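Local coordinates for DNA helicase assembly protein (Enterobacteria phage T4, PDB 1C1K) that loads the replicative helicase onto fork DNA covered by single-stranded DNA-binding protein, serving phage DNA replication, recombination and repair, at residues K17-L22 / Y57-L62; F111-D116 / Q202-V207; K141-Y146 / T178-W183. All coordinates share one frame; numbering follows the deposited sequence.

Contact 1: K17-L22 / Y57-L62; sequences KSVYKL and YFFQKL
Phe-59 lays one face of its ring over the side chain of Tyr-20. The Tyr-20 CB sits above that face, 4.2 Å from the Phe-59 ring centroid, in a CH-pi contact. Further out, the Tyr-20 ring turns its edge to the same face in a T-shaped pair, with centroids 5.4 Å apart and planes at 86°. Tyr-20 reaches this place because its CG stands anti to the backbone N (chi1 163°), which carries the ring to where its CD1 edge points at the Phe-59 face. The backbone is close too: Tyr-20 CA lies 3.6 Å from Phe-59 CD2. This is the packing of two steeply crossing helices within the helical N-terminal part of the protein; the axes of segments 17-22 and 57-62 approach to 8.1 Å, with 105° between their directions. Val-19, short and branched, suits such a close crossing. Its CB rests 3.7 Å from Phe-59 O, while its CG1 meets the edge of the Phe-59 ring at CD2 and touches Leu-62 CB at 4.1 Å, reaching both residues one turn apart. Phe-58 points CD2, an edge atom, at the centre of the other Phe-59 face. Helix 68-81 adds Leu-71 and Phe-75 against Val-19, and the Tyr-20 ring also meets that of Tyr-50.

Contact 2: F111-D116 / Q202-V207; sequences FKFEED and QKAKNV
Apolar contact comes first, and Val-207 is its hub: CG1 lies 3.9 Å from Phe-113 CD2 and 3.7 Å from Glu-114 CG. A compact apolar side chain suits this place, since CG1, anti to the backbone N, is the methyl directed into the corner between the Phe-113 ring and Glu-114 CG. Glu-114 runs across Val-207 at about a right angle, extended beyond CG. Phe-113 needs its length, because the axes of the two segments come no closer than 11.2 Å, inclined at 47°; with CG anti to the backbone N (chi1 -176°), the ring spans the gap and brings CE2 to 4.3 Å from Ala-204 CB. A second kind of contact follows: Ala-204 O lies at the ring edge, near its plane, 3.6 Å from Phe-113 CE2, where the slightly positive ring hydrogens would favour an oxygen. A salt bridge lies within helix 109-126, where Lys-112 NZ meets the syn lone pair of Asp-116 OD2 at 2.7 Å. Leu-163 of helix 158-168 packs on both Phe-113 and Ala-204, while Met-1, just ahead of strand 2-4, touches Phe-113 and Val-207; that strand pairs with strand 197-199, which leads into helix 201-216.

Contact 3: K141-Y146 / T178-W183; sequences KVQSSY and TDNLVW
Gln-143 reaches across to Asn-180, and the two side-chain amides meet with their planes 90° apart. As modelled, Gln-143 OE1 lies 3.0 Å from Asn-180 OD1, although both amides are probably turned over, so the identity of the meeting atoms is uncertain. The long glutamine is extended beyond CG, which lets a residue on an exposed loop reach the opposite segment. Asn-180 is short, and its CG stands anti to the backbone N (chi1 -173°), which turns its amide toward Gln-143. Thr-178 is a more distant neighbour of the Gln-143 amide.

The next shell helps to hold the backbones beneath these side chains. Thr-178 OG1 accepts a nearly straight hydrogen bond from Asn-180 N, 3.0 Å long with an angle of 167°, closing an ST turn that helps to position Asn-180. Gln-143 has a left-handed backbone conformation, and with Ser-144 it forms a G1 beta bulge. Tyr-138 lies against both Gln-143 and Thr-178. Farther in, Trp-183 meets Phe-148 edge-to-face and hydrogen-bonds Asp-175 through NE1, while Ser-145 OG is joined to both His-174 and the Phe-148 N.

Serine and asparagine are familiar N-cap residues, and here Ser-145 and Asn-180 occupy the N-cap positions of helices 146-152 and 181-196: two loops leading into helix starts meet at the surface.

How the contacts relate
The three contacts sample two regions of a mainly helical, two-domain protein. Contact 1 lies in the N-terminal family region, on the opposite side of the chain's centre from the other two; its centre is about 36 Å from that of contact 2 and about 37 Å from that of contact 3. Contacts 2 and 3 share the C-terminal family region, with centres about 25 Å apart and nearest atoms about 10 Å apart. Along the chain, contact 1 closes before contact 2 opens, whereas contact 3 is nested inside the loop that contact 2 closes. A bound iridium ion lies about 8 Å from the side chain of Val-207 in contact 2.

Contact 1: K17-L22 / Y57-L62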
loop_
_atom_site.group_PDB
_atom_site.type_symbol
_atom_site.label_atom_id
_atom_site.label_comp_id
_atom_site.label_asym_id
_atom_site.label_seq_id
_atom_site.Cartn_x
_atom_site.Cartn_y
_atom_site.Cartn_z
ATOM N N LYS A 17 -2.016 -25.072 2.429
ATOM C CA LYS A 17 -0.918 -24.821 1.507
ATOM C C LYS A 17 -1.286 -23.694 0.542
ATOM O O LYS A 17 -0.433 -22.897 0.149
ATOM C CB LYS A 17 -0.554 -26.083 0.712
ATOM C CG LYS A 17 0.587 -25.828 -0.276
ATOM C CD LYS A 17 1.311 -27.097 -0.705
ATOM C CE LYS A 17 2.426 -26.754 -1.689
ATOM N NZ LYS A 17 2.688 -27.849 -2.675
ATOM N N SER A 18 -2.556 -23.631 0.154
ATOM C CA SER A 18 -2.999 -22.590 -0.764
ATOM C C SER A 18 -2.902 -21.221 -0.103
ATOM O O SER A 18 -2.585 -20.228 -0.769
ATOM C CB SER A 18 -4.433 -22.863 -1.235
ATOM O OG SER A 18 -4.477 -24.057 -2.009
ATOM N N VAL A 19 -3.173 -21.161 1.200
ATOM C CA VAL A 19 -3.075 -19.898 1.926
ATOM C C VAL A 19 -1.600 -19.484 1.922
ATOM O O VAL A 19 -1.271 -18.311 1.735
ATOM C CB VAL A 19 -3.576 -20.040 3.386
ATOM C CG1 VAL A 19 -3.271 -18.772 4.177
ATOM C CG2 VAL A 19 -5.070 -20.299 3.395
ATOM N N TYR A 20 -0.711 -20.453 2.113
ATOM C CA TYR A 20 0.715 -20.162 2.107
ATOM C C TYR A 20 1.132 -19.622 0.738
ATOM O O TYR A 20 1.900 -18.667 0.659
ATOM C CB TYR A 20 1.526 -21.418 2.426
ATOM C CG TYR A 20 2.995 -21.293 2.047
ATOM C CD1 TYR A 20 3.892 -20.614 2.871
ATOM C CD2 TYR A 20 3.482 -21.865 0.868
ATOM C CE1 TYR A 20 5.241 -20.508 2.529
ATOM C CE2 TYR A 20 4.819 -21.765 0.520
ATOM C CZ TYR A 20 5.693 -21.089 1.355
ATOM O OH TYR A 20 7.033 -21.012 1.023
ATOM N N LYS A 21 0.629 -20.238 -0.330
ATOM C CA LYS A 21 0.949 -19.806 -1.692
ATOM C C LYS A 21 0.470 -18.380 -1.929
ATOM O O LYS A 21 1.165 -17.577 -2.563
ATOM C CB LYS A 21 0.291 -20.736 -2.711
ATOM C CG LYS A 21 0.913 -22.124 -2.766
ATOM C CD LYS A 21 0.345 -22.938 -3.911
ATOM C CE LYS A 21 0.948 -24.330 -3.932
ATOM N NZ LYS A 21 0.132 -25.278 -4.748
ATOM N N LEU A 22 -0.725 -18.068 -1.434
ATOM C CA LEU A 22 -1.273 -16.724 -1.588
ATOM C C LEU A 22 -0.371 -15.711 -0.869
ATOM O O LEU A 22 -0.043 -14.660 -1.416
ATOM C CB LEU A 22 -2.693 -16.658 -1.020
ATOM C CG LEU A 22 -3.387 -15.292 -1.109
ATOM C CD1 LEU A 22 -3.779 -14.999 -2.557
ATOM C CD2 LEU A 22 -4.628 -15.282 -0.211
ATOM N N TYR A 57 1.352 -24.318 10.653
ATOM C CA TYR A 57 0.089 -24.234 11.390
ATOM C C TYR A 57 -0.585 -22.874 11.189
ATOM O O TYR A 57 -1.809 -22.777 11.211
ATOM C CB TYR A 57 0.330 -24.438 12.899
ATOM C CG TYR A 57 1.000 -23.250 13.560
ATOM C CD1 TYR A 57 0.254 -22.146 13.986
ATOM C CD2 TYR A 57 2.384 -23.190 13.679
ATOM C CE1 TYR A 57 0.877 -21.015 14.499
ATOM C CE2 TYR A 57 3.019 -22.060 14.193
ATOM C CZ TYR A 57 2.260 -20.976 14.597
ATOM O OH TYR A 57 2.891 -19.853 15.086
ATOM N N PHE A 58 0.210 -21.819 11.012
ATOM C CA PHE A 58 -0.349 -20.478 10.853
ATOM C C PHE A 58 -1.250 -20.412 9.630
ATOM O O PHE A 58 -2.378 -19.908 9.683
ATOM C CB PHE A 58 0.781 -19.448 10.720
ATOM C CG PHE A 58 0.299 -18.032 10.478
ATOM C CD1 PHE A 58 -0.235 -17.277 11.517
ATOM C CD2 PHE A 58 0.409 -17.451 9.218
ATOM C CE1 PHE A 58 -0.653 -15.955 11.306
ATOM C CE2 PHE A 58 -0.003 -16.135 8.995
ATOM C CZ PHE A 58 -0.535 -15.386 10.043
ATOM N N PHE A 59 -0.747 -20.938 8.523
ATOM C CA PHE A 59 -1.496 -20.923 7.282
ATOM C C PHE A 59 -2.687 -21.869 7.369
ATOM O O PHE A 59 -3.742 -21.607 6.788
ATOM C CB PHE A 59 -0.553 -21.276 6.137
ATOM C CG PHE A 59 0.657 -20.379 6.083
ATOM C CD1 PHE A 59 1.862 -20.773 6.659
ATOM C CD2 PHE A 59 0.562 -19.102 5.539
ATOM C CE1 PHE A 59 2.960 -19.897 6.702
ATOM C CE2 PHE A 59 1.647 -18.221 5.577
ATOM C CZ PHE A 59 2.847 -18.618 6.159
ATOM N N GLN A 60 -2.525 -22.958 8.114
ATOM C CA GLN A 60 -3.622 -23.904 8.300
ATOM C C GLN A 60 -4.765 -23.222 9.059
ATOM O O GLN A 60 -5.926 -23.274 8.636
ATOM C CB GLN A 60 -3.146 -25.132 9.083
ATOM C CG GLN A 60 -4.275 -26.052 9.547
ATOM C CD GLN A 60 -5.083 -26.633 8.396
ATOM O OE1 GLN A 60 -6.307 -26.778 8.492
ATOM N NE2 GLN A 60 -4.406 -26.974 7.309
ATOM N N LYS A 61 -4.447 -22.559 10.168
ATOM C CA LYS A 61 -5.488 -21.890 10.945
ATOM C C LYS A 61 -6.231 -20.836 10.116
ATOM O O LYS A 61 -7.462 -20.760 10.151
ATOM C CB LYS A 61 -4.891 -21.241 12.198
ATOM C CG LYS A 61 -4.493 -22.226 13.285
ATOM C CD LYS A 61 -5.670 -23.085 13.717
ATOM C CE LYS A 61 -6.620 -22.319 14.610
ATOM N NZ LYS A 61 -7.569 -23.243 15.298
ATOM N N LEU A 62 -5.493 -20.033 9.358
ATOM C CA LEU A 62 -6.135 -19.012 8.542
ATOM C C LEU A 62 -7.069 -19.645 7.510
ATOM O O LEU A 62 -8.164 -19.140 7.275
ATOM C CB LEU A 62 -5.085 -18.162 7.832
ATOM C CG LEU A 62 -4.621 -16.902 8.568
ATOM C CD1 LEU A 62 -4.129 -17.255 9.953
ATOM C CD2 LEU A 62 -3.512 -16.233 7.756
#

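Contact 2: F111-D116 / Q202-V207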
loop_
_atom_site.group_PDB
_atom_site.type_symbol
_atom_site.label_atom_id
_atom_site.label_comp_id
_atom_site.label_asym_id
_atom_site.label_seq_id
_atom_site.Cartn_x
_atom_site.Cartn_y
_atom_site.Cartn_z
ATOM N N PHE A 111 -12.785 9.603 3.117
ATOM C CA PHE A 111 -12.736 10.543 4.231
ATOM C C PHE A 111 -11.292 10.708 4.690
ATOM O O PHE A 111 -10.858 11.815 5.009
ATOM C CB PHE A 111 -13.599 10.039 5.390
ATOM C CG PHE A 111 -15.081 10.188 5.161
ATOM C CD1 PHE A 111 -15.991 9.490 5.953
ATOM C CD2 PHE A 111 -15.571 11.032 4.163
ATOM C CE1 PHE A 111 -17.370 9.631 5.758
ATOM C CE2 PHE A 111 -16.948 11.180 3.960
ATOM C CZ PHE A 111 -17.848 10.478 4.761
ATOM N N LYS A 112 -10.543 9.611 4.719
ATOM C CA LYS A 112 -9.149 9.672 5.130
ATOM C C LYS A 112 -8.334 10.469 4.114
ATOM O O LYS A 112 -7.421 11.199 4.487
ATOM C CB LYS A 112 -8.568 8.260 5.283
ATOM C CG LYS A 112 -7.040 8.200 5.313
ATOM C CD LYS A 112 -6.453 8.854 6.565
ATOM C CE LYS A 112 -4.966 8.549 6.699
ATOM N NZ LYS A 112 -4.318 9.390 7.746
ATOM N N PHE A 113 -8.665 10.322 2.832
ATOM C CA PHE A 113 -7.970 11.049 1.766
ATOM C C PHE A 113 -8.198 12.548 1.998
ATOM O O PHE A 113 -7.260 13.346 1.982
ATOM C CB PHE A 113 -8.531 10.617 0.399
ATOM C CG PHE A 113 -7.827 11.226 -0.787
ATOM C CD1 PHE A 113 -6.443 11.386 -0.803
ATOM C CD2 PHE A 113 -8.554 11.608 -1.910
ATOM C CE1 PHE A 113 -5.792 11.917 -1.930
ATOM C CE2 PHE A 113 -7.911 12.141 -3.043
ATOM C CZ PHE A 113 -6.534 12.292 -3.048
ATOM N N GLU A 114 -9.450 12.919 2.240
ATOM C CA GLU A 114 -9.789 14.315 2.485
ATOM C C GLU A 114 -9.046 14.835 3.718
ATOM O O GLU A 114 -8.492 15.937 3.712
ATOM C CB GLU A 114 -11.307 14.455 2.655
ATOM C CG GLU A 114 -12.038 14.528 1.312
ATOM C CD GLU A 114 -13.506 14.136 1.376
ATOM O OE1 GLU A 114 -14.071 14.060 2.482
ATOM O OE2 GLU A 114 -14.099 13.907 0.303
ATOM N N GLU A 115 -9.030 14.040 4.778
ATOM C CA GLU A 115 -8.338 14.425 6.004
ATOM C C GLU A 115 -6.859 14.686 5.711
ATOM O O GLU A 115 -6.298 15.719 6.103
ATOM C CB GLU A 115 -8.469 13.305 7.042
ATOM C CG GLU A 115 -7.757 13.572 8.351
ATOM C CD GLU A 115 -7.797 12.376 9.284
ATOM O OE1 GLU A 115 -8.274 11.299 8.864
ATOM O OE2 GLU A 115 -7.350 12.517 10.439
ATOM N N ASP A 116 -6.231 13.745 5.011
ATOM C CA ASP A 116 -4.819 13.860 4.669
ATOM C C ASP A 116 -4.544 15.099 3.818
ATOM O O ASP A 116 -3.557 15.796 4.050
ATOM C CB ASP A 116 -4.351 12.598 3.938
ATOM C CG ASP A 116 -4.195 11.408 4.872
ATOM O OD1 ASP A 116 -3.931 10.291 4.374
ATOM O OD2 ASP A 116 -4.330 11.584 6.106
ATOM N N GLN A 202 -9.357 10.988 -12.254
ATOM C CA GLN A 202 -10.191 12.178 -12.330
ATOM C C GLN A 202 -10.960 12.421 -11.038
ATOM O O GLN A 202 -11.027 13.544 -10.551
ATOM C CB GLN A 202 -11.167 12.063 -13.507
ATOM C CG GLN A 202 -11.916 13.347 -13.824
ATOM C CD GLN A 202 -10.993 14.538 -14.028
ATOM O OE1 GLN A 202 -11.277 15.641 -13.561
ATOM N NE2 GLN A 202 -9.885 14.321 -14.731
ATOM N N LYS A 203 -11.541 11.363 -10.485
ATOM C CA LYS A 203 -12.298 11.479 -9.249
ATOM C C LYS A 203 -11.389 11.879 -8.093
ATOM O O LYS A 203 -11.763 12.705 -7.271
ATOM C CB LYS A 203 -13.005 10.155 -8.940
ATOM C CG LYS A 203 -14.164 9.840 -9.893
ATOM C CD LYS A 203 -14.862 8.545 -9.506
ATOM C CE LYS A 203 -16.034 8.257 -10.433
ATOM N NZ LYS A 203 -16.554 6.866 -10.269
ATOM N N ALA A 204 -10.196 11.295 -8.033
ATOM C CA ALA A 204 -9.243 11.625 -6.973
ATOM C C ALA A 204 -8.844 13.095 -7.114
ATOM O O ALA A 204 -8.735 13.821 -6.124
ATOM C CB ALA A 204 -8.014 10.728 -7.078
ATOM N N LYS A 205 -8.637 13.531 -8.354
ATOM C CA LYS A 205 -8.275 14.920 -8.636
ATOM C C LYS A 205 -9.382 15.875 -8.181
ATOM O O LYS A 205 -9.103 16.898 -7.553
ATOM C CB LYS A 205 -8.036 15.110 -10.135
ATOM C CG LYS A 205 -7.454 16.467 -10.502
ATOM C CD LYS A 205 -7.168 16.535 -11.992
ATOM C CE LYS A 205 -6.393 17.792 -12.358
ATOM N NZ LYS A 205 -7.230 19.014 -12.212
ATOM N N ASN A 206 -10.631 15.538 -8.507
ATOM C CA ASN A 206 -11.784 16.356 -8.129
ATOM C C ASN A 206 -11.839 16.529 -6.615
ATOM O O ASN A 206 -12.037 17.635 -6.112
ATOM C CB ASN A 206 -13.090 15.707 -8.601
ATOM C CG ASN A 206 -13.260 15.745 -10.115
ATOM O OD1 ASN A 206 -12.523 16.429 -10.822
ATOM N ND2 ASN A 206 -14.240 15.006 -10.614
ATOM N N VAL A 207 -11.664 15.429 -5.887
ATOM C CA VAL A 207 -11.690 15.475 -4.427
ATOM C C VAL A 207 -10.570 16.382 -3.919
ATOM O O VAL A 207 -10.777 17.196 -3.018
ATOM C CB VAL A 207 -11.529 14.062 -3.823
ATOM C CG1 VAL A 207 -11.424 14.145 -2.307
ATOM C CG2 VAL A 207 -12.719 13.190 -4.219
#

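Contact 3: K141-Y146 / T178-W183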
loop_
_atom_site.group_PDB
_atom_site.type_symbol
_atom_site.label_atom_id
_atom_site.label_comp_id
_atom_site.label_asym_id
_atom_site.label_seq_id
_atom_site.Cartn_x
_atom_site.Cartn_y
_atom_site.Cartn_z
ATOM N N LYS A 141 18.512 18.590 -3.296
ATOM C CA LYS A 141 19.335 18.950 -2.151
ATOM C C LYS A 141 19.256 17.909 -1.039
ATOM O O LYS A 141 20.282 17.432 -0.544
ATOM C CB LYS A 141 18.888 20.303 -1.594
ATOM C CG LYS A 141 19.895 21.423 -1.743
ATOM C CD LYS A 141 19.288 22.750 -1.300
ATOM C CE LYS A 141 19.314 23.782 -2.417
ATOM N NZ LYS A 141 20.573 23.686 -3.207
ATOM N N VAL A 142 18.031 17.559 -0.654
ATOM C CA VAL A 142 17.804 16.604 0.425
ATOM C C VAL A 142 17.413 15.209 -0.052
ATOM O O VAL A 142 17.065 14.350 0.757
ATOM C CB VAL A 142 16.714 17.126 1.394
ATOM C CG1 VAL A 142 17.181 18.415 2.053
ATOM C CG2 VAL A 142 15.424 17.374 0.643
ATOM N N GLN A 143 17.477 14.990 -1.362
ATOM C CA GLN A 143 17.136 13.700 -1.961
ATOM C C GLN A 143 15.779 13.199 -1.485
ATOM O O GLN A 143 15.588 12.001 -1.281
ATOM C CB GLN A 143 18.206 12.656 -1.623
ATOM C CG GLN A 143 19.598 13.004 -2.120
ATOM C CD GLN A 143 20.487 11.782 -2.263
ATOM O OE1 GLN A 143 20.214 10.731 -1.683
ATOM N NE2 GLN A 143 21.557 11.914 -3.038
ATOM N N SER A 144 14.835 14.118 -1.325
ATOM C CA SER A 144 13.508 13.761 -0.849
ATOM C C SER A 144 12.492 14.819 -1.267
ATOM O O SER A 144 12.739 15.600 -2.187
ATOM C CB SER A 144 13.534 13.638 0.678
ATOM O OG SER A 144 12.330 13.090 1.186
ATOM N N SER A 145 11.350 14.827 -0.589
ATOM C CA SER A 145 10.289 15.791 -0.850
ATOM C C SER A 145 9.442 15.875 0.404
ATOM O O SER A 145 9.479 14.973 1.246
ATOM C CB SER A 145 9.414 15.352 -2.033
ATOM O OG SER A 145 8.749 14.125 -1.765
ATOM N N TYR A 146 8.684 16.955 0.541
ATOM C CA TYR A 146 7.833 17.090 1.708
ATOM C C TYR A 146 6.786 15.981 1.710
ATOM O O TYR A 146 6.524 15.371 2.749
ATOM C CB TYR A 146 7.142 18.451 1.706
ATOM C CG TYR A 146 8.015 19.584 2.195
ATOM C CD1 TYR A 146 8.230 20.710 1.400
ATOM C CD2 TYR A 146 8.597 19.547 3.464
ATOM C CE1 TYR A 146 9.003 21.779 1.860
ATOM C CE2 TYR A 146 9.370 20.606 3.934
ATOM C CZ TYR A 146 9.566 21.717 3.125
ATOM O OH TYR A 146 10.320 22.771 3.584
ATOM N N THR A 178 16.325 10.115 -8.617
ATOM C CA THR A 178 17.177 9.679 -7.520
ATOM C C THR A 178 17.385 8.174 -7.420
ATOM O O THR A 178 16.659 7.389 -8.027
ATOM C CB THR A 178 16.622 10.181 -6.161
ATOM O OG1 THR A 178 17.566 9.897 -5.119
ATOM C CG2 THR A 178 15.292 9.500 -5.839
ATOM N N ASP A 179 18.389 7.791 -6.635
ATOM C CA ASP A 179 18.718 6.392 -6.399
ATOM C C ASP A 179 18.732 6.170 -4.892
ATOM O O ASP A 179 19.079 5.092 -4.414
ATOM C CB ASP A 179 20.092 6.059 -6.983
ATOM C CG ASP A 179 20.312 6.688 -8.342
ATOM O OD1 ASP A 179 19.725 6.191 -9.328
ATOM O OD2 ASP A 179 21.069 7.679 -8.425
ATOM N N ASN A 180 18.354 7.209 -4.155
ATOM C CA ASN A 180 18.300 7.165 -2.699
ATOM C C ASN A 180 17.701 5.842 -2.241
ATOM O O ASN A 180 16.608 5.470 -2.667
ATOM C CB ASN A 180 17.453 8.330 -2.179
ATOM C CG ASN A 180 17.484 8.449 -0.671
ATOM O OD1 ASN A 180 18.459 8.937 -0.093
ATOM N ND2 ASN A 180 16.417 8.007 -0.021
ATOM N N LEU A 181 18.423 5.138 -1.374
ATOM C CA LEU A 181 17.985 3.846 -0.852
ATOM C C LEU A 181 16.700 3.912 -0.026
ATOM O O LEU A 181 15.828 3.053 -0.150
ATOM C CB LEU A 181 19.101 3.230 -0.007
ATOM C CG LEU A 181 18.808 1.851 0.589
ATOM C CD1 LEU A 181 20.076 1.006 0.544
ATOM C CD2 LEU A 181 18.311 1.998 2.023
ATOM N N VAL A 182 16.586 4.925 0.825
ATOM C CA VAL A 182 15.396 5.068 1.653
ATOM C C VAL A 182 14.153 5.268 0.784
ATOM O O VAL A 182 13.102 4.693 1.063
ATOM C CB VAL A 182 15.539 6.249 2.635
ATOM C CG1 VAL A 182 14.228 6.492 3.358
ATOM C CG2 VAL A 182 16.635 5.947 3.643
ATOM N N TRP A 183 14.267 6.074 -0.269
ATOM C CA TRP A 183 13.123 6.299 -1.144
ATOM C C TRP A 183 12.819 5.024 -1.913
ATOM O O TRP A 183 11.668 4.609 -2.003
ATOM C CB TRP A 183 13.388 7.429 -2.144
ATOM C CG TRP A 183 12.438 7.378 -3.322
ATOM C CD1 TRP A 183 12.734 6.994 -4.598
ATOM C CD2 TRP A 183 11.025 7.638 -3.303
ATOM N NE1 TRP A 183 11.599 6.990 -5.374
ATOM C CE2 TRP A 183 10.534 7.382 -4.606
ATOM C CE3 TRP A 183 10.123 8.059 -2.311
ATOM C CZ2 TRP A 183 9.185 7.532 -4.943
ATOM C CZ3 TRP A 183 8.779 8.207 -2.649
ATOM C CH2 TRP A 183 8.325 7.943 -3.953
#